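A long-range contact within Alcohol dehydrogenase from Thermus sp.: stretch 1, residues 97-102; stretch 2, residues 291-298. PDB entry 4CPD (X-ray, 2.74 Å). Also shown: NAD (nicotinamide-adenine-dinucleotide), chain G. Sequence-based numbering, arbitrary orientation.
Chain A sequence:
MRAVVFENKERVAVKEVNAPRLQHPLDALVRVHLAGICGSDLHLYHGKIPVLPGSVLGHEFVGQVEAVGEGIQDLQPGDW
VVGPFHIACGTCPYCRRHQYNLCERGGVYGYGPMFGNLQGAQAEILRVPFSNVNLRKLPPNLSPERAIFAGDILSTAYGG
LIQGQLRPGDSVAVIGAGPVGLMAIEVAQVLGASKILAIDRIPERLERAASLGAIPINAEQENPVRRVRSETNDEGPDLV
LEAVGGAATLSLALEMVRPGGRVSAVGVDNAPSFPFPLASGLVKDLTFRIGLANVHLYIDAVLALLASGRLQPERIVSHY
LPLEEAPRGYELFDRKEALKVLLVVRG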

ATOM      1  N   ARG A  97     -16.437   8.418  -3.444  1.00 40.30           N
ATOM      2  CA  ARG A  97     -15.352   7.965  -2.578  1.00 41.31           C
ATOM      3  C   ARG A  97     -14.129   8.868  -2.668  1.00 39.94           C
ATOM      4  O   ARG A  97     -13.099   8.565  -2.084  1.00 39.85           O
ATOM      5  CB  ARG A  97     -14.895   6.552  -2.980  1.00 42.95           C
ATOM      6  CG  ARG A  97     -15.886   5.414  -2.783  1.00 43.93           C
ATOM      7  CD  ARG A  97     -15.324   4.149  -3.436  1.00 47.17           C
ATOM      8  NE  ARG A  97     -16.234   3.004  -3.313  1.00 52.03           N
ATOM      9  CZ  ARG A  97     -16.765   2.318  -4.334  1.00 49.30           C
ATOM     10  NH1 ARG A  97     -16.465   2.599  -5.590  1.00 50.75           N
ATOM     11  NH2 ARG A  97     -17.585   1.314  -4.093  1.00 49.30           N
ATOM     12  N   HIS A  98     -14.237   9.953  -3.420  1.00 39.89           N
ATOM     13  CA  HIS A  98     -13.122  10.871  -3.677  1.00 39.70           C
ATOM     14  C   HIS A  98     -11.929  10.231  -4.369  1.00 40.93           C
ATOM     15  O   HIS A  98     -10.759  10.675  -4.179  1.00 41.38           O
ATOM     16  CB  HIS A  98     -12.709  11.598  -2.397  1.00 38.56           C
ATOM     17  CG  HIS A  98     -13.855  12.293  -1.720  1.00 41.27           C
ATOM     18  ND1 HIS A  98     -13.922  12.500  -0.358  1.00 41.23           N
ATOM     19  CD2 HIS A  98     -14.984  12.833  -2.230  1.00 42.58           C
ATOM     20  CE1 HIS A  98     -15.035  13.142  -0.059  1.00 39.53           C
ATOM     21  NE2 HIS A  98     -15.701  13.353  -1.177  1.00 44.17           N
ATOM     22  N   GLN A  99     -12.234   9.220  -5.187  1.00 36.74           N
ATOM     23  CA  GLN A  99     -11.232   8.598  -6.035  1.00 41.75           C
ATOM     24  C   GLN A  99     -11.530   8.972  -7.495  1.00 43.54           C
ATOM     25  O   GLN A  99     -11.951   8.148  -8.321  1.00 45.18           O
ATOM     26  CB  GLN A  99     -11.232   7.096  -5.819  1.00 44.93           C
ATOM     27  CG  GLN A  99     -10.960   6.692  -4.379  1.00 45.10           C
ATOM     28  CD  GLN A  99     -10.874   5.187  -4.217  1.00 43.87           C
ATOM     29  OE1 GLN A  99     -11.803   4.474  -4.573  1.00 46.58           O
ATOM     30  NE2 GLN A  99      -9.759   4.701  -3.690  1.00 39.14           N
ATOM     31  N   TYR A 100     -11.279  10.241  -7.798  1.00 39.98           N
ATOM     32  CA  TYR A 100     -11.705  10.851  -9.064  1.00 34.72           C
ATOM     33  C   TYR A 100     -10.921  10.284 -10.218  1.00 32.84           C
ATOM     34  O   TYR A 100     -11.392  10.314 -11.350  1.00 41.20           O
ATOM     35  CB  TYR A 100     -11.573  12.387  -9.034  1.00 33.15           C
ATOM     36  CG  TYR A 100     -12.239  13.044  -7.825  1.00 34.22           C
ATOM     37  CD1 TYR A 100     -13.580  13.434  -7.858  1.00 32.66           C
ATOM     38  CD2 TYR A 100     -11.530  13.253  -6.625  1.00 35.01           C
ATOM     39  CE1 TYR A 100     -14.194  14.015  -6.758  1.00 31.19           C
ATOM     40  CE2 TYR A 100     -12.143  13.838  -5.526  1.00 33.56           C
ATOM     41  CZ  TYR A 100     -13.473  14.227  -5.604  1.00 33.04           C
ATOM     42  OH  TYR A 100     -14.065  14.787  -4.499  1.00 32.36           O
ATOM     43  N   ASN A 101      -9.722   9.789  -9.965  1.00 29.42           N
ATOM     44  CA  ASN A 101      -8.980   9.097 -11.015  1.00 31.59           C
ATOM     45  C   ASN A 101      -9.611   7.761 -11.446  1.00 33.89           C
ATOM     46  O   ASN A 101      -9.203   7.208 -12.428  1.00 29.98           O
ATOM     47  CB  ASN A 101      -7.544   8.816 -10.569  1.00 33.64           C
ATOM     48  CG  ASN A 101      -7.471   8.029  -9.278  1.00 33.92           C
ATOM     49  OD1 ASN A 101      -8.174   8.336  -8.316  1.00 36.65           O
ATOM     50  ND2 ASN A 101      -6.669   6.989  -9.267  1.00 36.15           N
ATOM     51  N   LEU A 102     -10.565   7.226 -10.684  1.00 38.40           N
ATOM     52  CA  LEU A 102     -11.268   6.014 -11.085  1.00 41.26           C
ATOM     53  C   LEU A 102     -12.680   6.285 -11.555  1.00 42.89           C
ATOM     54  O   LEU A 102     -13.490   5.342 -11.622  1.00 49.19           O
ATOM     55  CB  LEU A 102     -11.303   5.046  -9.909  1.00 42.24           C
ATOM     56  CG  LEU A 102      -9.899   4.652  -9.438  1.00 40.47           C
ATOM     57  CD1 LEU A 102     -10.001   3.799  -8.176  1.00 39.54           C
ATOM     58  CD2 LEU A 102      -9.134   3.932 -10.541  1.00 38.52           C
TER
HETATM   59  PA  NAD G1407      10.559  11.884 -18.432  1.00 77.42           P
HETATM   60  O1A NAD G1407      10.781  13.291 -18.992  1.00 63.81           O
HETATM   61  O2A NAD G1407      10.666  10.683 -19.367  1.00 70.53           O
HETATM   62  O5B NAD G1407      11.473  11.570 -17.134  1.00 72.90           O
HETATM   63  C5B NAD G1407      11.977  10.257 -16.891  1.00 77.42           C
HETATM   64  C4B NAD G1407      13.314  10.340 -16.161  1.00 84.55           C
HETATM   65  O4B NAD G1407      13.667   9.052 -15.641  1.00 78.98           O
HETATM   66  C3B NAD G1407      14.436  10.786 -17.106  1.00 82.18           C
HETATM   67  O3B NAD G1407      15.310  11.764 -16.519  1.00 69.96           O
HETATM   68  C2B NAD G1407      15.214   9.525 -17.355  1.00 84.70           C
HETATM   69  O2B NAD G1407      16.592   9.792 -17.630  1.00 82.42           O
HETATM   70  C1B NAD G1407      15.009   8.790 -16.045  1.00 82.81           C
HETATM   71  N9A NAD G1407      15.232   7.357 -16.235  1.00 90.34           N
HETATM   72  C8A NAD G1407      14.780   6.630 -17.277  1.00 87.86           C
HETATM   73  N7A NAD G1407      15.185   5.346 -17.129  1.00 93.35           N
HETATM   74  C5A NAD G1407      15.896   5.253 -15.981  1.00 88.69           C
HETATM   75  C6A NAD G1407      16.589   4.186 -15.233  1.00 87.16           C
HETATM   76  N6A NAD G1407      16.580   2.940 -15.732  1.00 85.40           N
HETATM   77  N1A NAD G1407      17.222   4.486 -14.067  1.00 91.56           N
HETATM   78  C2A NAD G1407      17.223   5.739 -13.574  1.00 88.34           C
HETATM   79  N3A NAD G1407      16.606   6.764 -14.209  1.00 91.40           N
HETATM   80  C4A NAD G1407      15.935   6.589 -15.389  1.00 91.79           C
HETATM   81  O3  NAD G1407       9.076  11.790 -17.783  1.00 82.45           O
HETATM   82  PN  NAD G1407       8.379  12.753 -16.680  1.00 79.80           P
HETATM   83  O1N NAD G1407       7.734  13.861 -17.491  1.00 64.02           O
HETATM   84  O2N NAD G1407       9.300  13.003 -15.482  1.00 70.72           O
HETATM   85  O5D NAD G1407       7.242  11.756 -16.108  1.00 78.51           O
HETATM   86  C5D NAD G1407       7.658  10.783 -15.129  1.00 77.24           C
HETATM   87  C4D NAD G1407       6.930   9.442 -15.188  1.00 75.50           C
HETATM   88  O4D NAD G1407       5.709   9.564 -14.445  1.00 75.71           O
HETATM   89  C3D NAD G1407       6.546   8.988 -16.597  1.00 75.75           C
HETATM   90  O3D NAD G1407       6.595   7.551 -16.640  1.00 63.16           O
HETATM   91  C2D NAD G1407       5.129   9.539 -16.774  1.00 78.14           C
HETATM   92  O2D NAD G1407       4.318   8.889 -17.785  1.00 65.75           O
HETATM   93  C1D NAD G1407       4.601   9.356 -15.349  1.00 76.14           C
HETATM   94  N1N NAD G1407       3.452  10.211 -15.012  1.00 74.51           N
HETATM   95  C2N NAD G1407       2.502   9.599 -14.300  1.00 68.30           C
HETATM   96  C3N NAD G1407       1.349  10.256 -13.895  1.00 60.95           C
HETATM   97  C7N NAD G1407       0.376   9.448 -13.085  1.00 54.73           C
HETATM   98  O7N NAD G1407      -0.818   9.703 -13.084  1.00 50.96           O
HETATM   99  N7N NAD G1407       0.880   8.444 -12.340  1.00 51.77           N
HETATM  100  C4N NAD G1407       1.179  11.608 -14.237  1.00 63.70           C
HETATM  101  C5N NAD G1407       2.179  12.242 -14.984  1.00 67.31           C
HETATM  102  C6N NAD G1407       3.320  11.517 -15.366  1.00 74.09           C
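Stretch 2 291-298: GLANVHLY

Stretch 2 is fastened to stretch 1 chiefly through one amide side chain, that of Asn294. Asn294 ND2 donates to the carbonyl O of His98 at 2.9 Å. His98, with positive phi, is the first residue to leave the preceding helix, in a Schellman motif. Asn294 OD1 faces two successive backbone amides, accepting weak hydrogen bonds from Tyr100 N (3.1 Å) and Asn101 N (3.4 Å). Asparagine suits the site because it carries donor and acceptor on one short, planar group, here with chi1 in t, so one side chain meets a carbonyl and two amides of the same short loop.

The backbones run antiparallel in register: Asn101 CA lies 4.9 Å from Asn294 CA, and His98 CA 6.9 Å from Leu297 CA. Stretch 2 is loop before a weakly bonded helix at about 295-298. Asn101, in the short 3-10 segment, points toward stretch 2, where Asn101 CB approaches Ala293 O (3.1 Å) and Asn101 ND2 lies 3.1 Å from Leu292 O.

Farther out, packing takes over. Tyr100 CB sits over one face of the His296 ring, 4.0 Å from its centroid; the two flat rings can lie near parallel, though slid apart, and Tyr100 CD2 meets His296 CB at 3.5 Å. Leu297 offers apolar carbon, Leu297 CD1 lying 4.1 Å from His98 CB. Ala293 N also donates to NAD O7N at 2.7 Å.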

ATOM      1  N   GLY A 291      -0.426   3.610  -9.068  1.00 37.79           N
ATOM      2  CA  GLY A 291      -1.620   4.200  -9.639  1.00 41.40           C
ATOM      3  C   GLY A 291      -1.417   5.480 -10.423  1.00 43.11           C
ATOM      4  O   GLY A 291      -0.352   6.085 -10.395  1.00 53.33           O
ATOM      5  N   LEU A 292      -2.464   5.893 -11.118  1.00 41.78           N
ATOM      6  CA  LEU A 292      -2.493   7.177 -11.763  1.00 41.90           C
ATOM      7  C   LEU A 292      -2.973   8.225 -10.763  1.00 42.95           C
ATOM      8  O   LEU A 292      -3.769   7.935  -9.863  1.00 48.29           O
ATOM      9  CB  LEU A 292      -3.415   7.116 -12.972  1.00 46.48           C
ATOM     10  CG  LEU A 292      -3.136   5.981 -13.974  1.00 52.28           C
ATOM     11  CD1 LEU A 292      -4.030   6.123 -15.191  1.00 53.45           C
ATOM     12  CD2 LEU A 292      -1.676   5.917 -14.430  1.00 54.75           C
ATOM     13  N   ALA A 293      -2.503   9.453 -10.932  1.00 40.23           N
ATOM     14  CA  ALA A 293      -2.739  10.517  -9.963  1.00 36.43           C
ATOM     15  C   ALA A 293      -4.169  10.775  -9.752  1.00 34.68           C
ATOM     16  O   ALA A 293      -4.965  10.593 -10.653  1.00 39.23           O
ATOM     17  CB  ALA A 293      -2.101  11.783 -10.448  1.00 39.11           C
ATOM     18  N   ASN A 294      -4.501  11.227  -8.559  1.00 37.60           N
ATOM     19  CA  ASN A 294      -5.873  11.615  -8.213  1.00 34.44           C
ATOM     20  C   ASN A 294      -5.818  13.104  -7.902  1.00 36.04           C
ATOM     21  O   ASN A 294      -6.050  13.581  -6.781  1.00 36.78           O
ATOM     22  CB  ASN A 294      -6.370  10.800  -7.030  1.00 33.42           C
ATOM     23  CG  ASN A 294      -7.770  11.167  -6.611  1.00 34.93           C
ATOM     24  OD1 ASN A 294      -8.542  11.713  -7.388  1.00 37.23           O
ATOM     25  ND2 ASN A 294      -8.110  10.870  -5.380  1.00 36.25           N
ATOM     26  N   VAL A 295      -5.486  13.839  -8.945  1.00 37.49           N
ATOM     27  CA  VAL A 295      -5.178  15.255  -8.847  1.00 39.76           C
ATOM     28  C   VAL A 295      -6.202  16.074  -8.088  1.00 37.50           C
ATOM     29  O   VAL A 295      -5.832  16.943  -7.297  1.00 44.58           O
ATOM     30  CB  VAL A 295      -4.995  15.863 -10.239  1.00 41.80           C
ATOM     31  CG1 VAL A 295      -4.754  17.359 -10.134  1.00 45.42           C
ATOM     32  CG2 VAL A 295      -3.830  15.190 -10.969  1.00 39.32           C
ATOM     33  N   HIS A 296      -7.471  15.798  -8.317  1.00 32.88           N
ATOM     34  CA  HIS A 296      -8.546  16.580  -7.693  1.00 33.16           C
ATOM     35  C   HIS A 296      -8.444  16.591  -6.178  1.00 34.26           C
ATOM     36  O   HIS A 296      -8.812  17.560  -5.546  1.00 30.16           O
ATOM     37  CB  HIS A 296      -9.911  16.027  -8.057  1.00 33.15           C
ATOM     38  CG  HIS A 296     -10.156  15.938  -9.528  1.00 36.33           C
ATOM     39  ND1 HIS A 296      -9.468  15.062 -10.340  1.00 38.33           N
ATOM     40  CD2 HIS A 296     -11.014  16.609 -10.335  1.00 37.38           C
ATOM     41  CE1 HIS A 296      -9.894  15.189 -11.578  1.00 38.70           C
ATOM     42  NE2 HIS A 296     -10.823  16.127 -11.605  1.00 37.83           N
ATOM     43  N   LEU A 297      -7.967  15.485  -5.602  1.00 35.99           N
ATOM     44  CA  LEU A 297      -7.894  15.368  -4.177  1.00 37.07           C
ATOM     45  C   LEU A 297      -6.901  16.388  -3.599  1.00 37.87           C
ATOM     46  O   LEU A 297      -7.111  16.856  -2.509  1.00 37.93           O
ATOM     47  CB  LEU A 297      -7.494  13.938  -3.783  1.00 37.47           C
ATOM     48  CG  LEU A 297      -7.710  13.599  -2.286  1.00 37.81           C
ATOM     49  CD1 LEU A 297      -9.169  13.676  -1.932  1.00 36.09           C
ATOM     50  CD2 LEU A 297      -7.165  12.215  -1.946  1.00 38.32           C
ATOM     51  N   TYR A 298      -5.845  16.717  -4.352  1.00 37.82           N
ATOM     52  CA  TYR A 298      -4.726  17.506  -3.872  1.00 37.22           C
ATOM     53  C   TYR A 298      -4.645  18.912  -4.430  1.00 37.18           C
ATOM     54  O   TYR A 298      -3.960  19.751  -3.886  1.00 42.23           O
ATOM     55  CB  TYR A 298      -3.437  16.773  -4.229  1.00 39.29           C
ATOM     56  CG  TYR A 298      -3.429  15.358  -3.695  1.00 40.03           C
ATOM     57  CD1 TYR A 298      -3.433  15.125  -2.324  1.00 40.27           C
ATOM     58  CD2 TYR A 298      -3.430  14.260  -4.551  1.00 40.48           C
ATOM     59  CE1 TYR A 298      -3.437  13.844  -1.824  1.00 39.74           C
ATOM     60  CE2 TYR A 298      -3.443  12.975  -4.057  1.00 40.26           C
ATOM     61  CZ  TYR A 298      -3.450  12.782  -2.699  1.00 40.64           C
ATOM     62  OH  TYR A 298      -3.451  11.528  -2.186  1.00 43.23           O
TER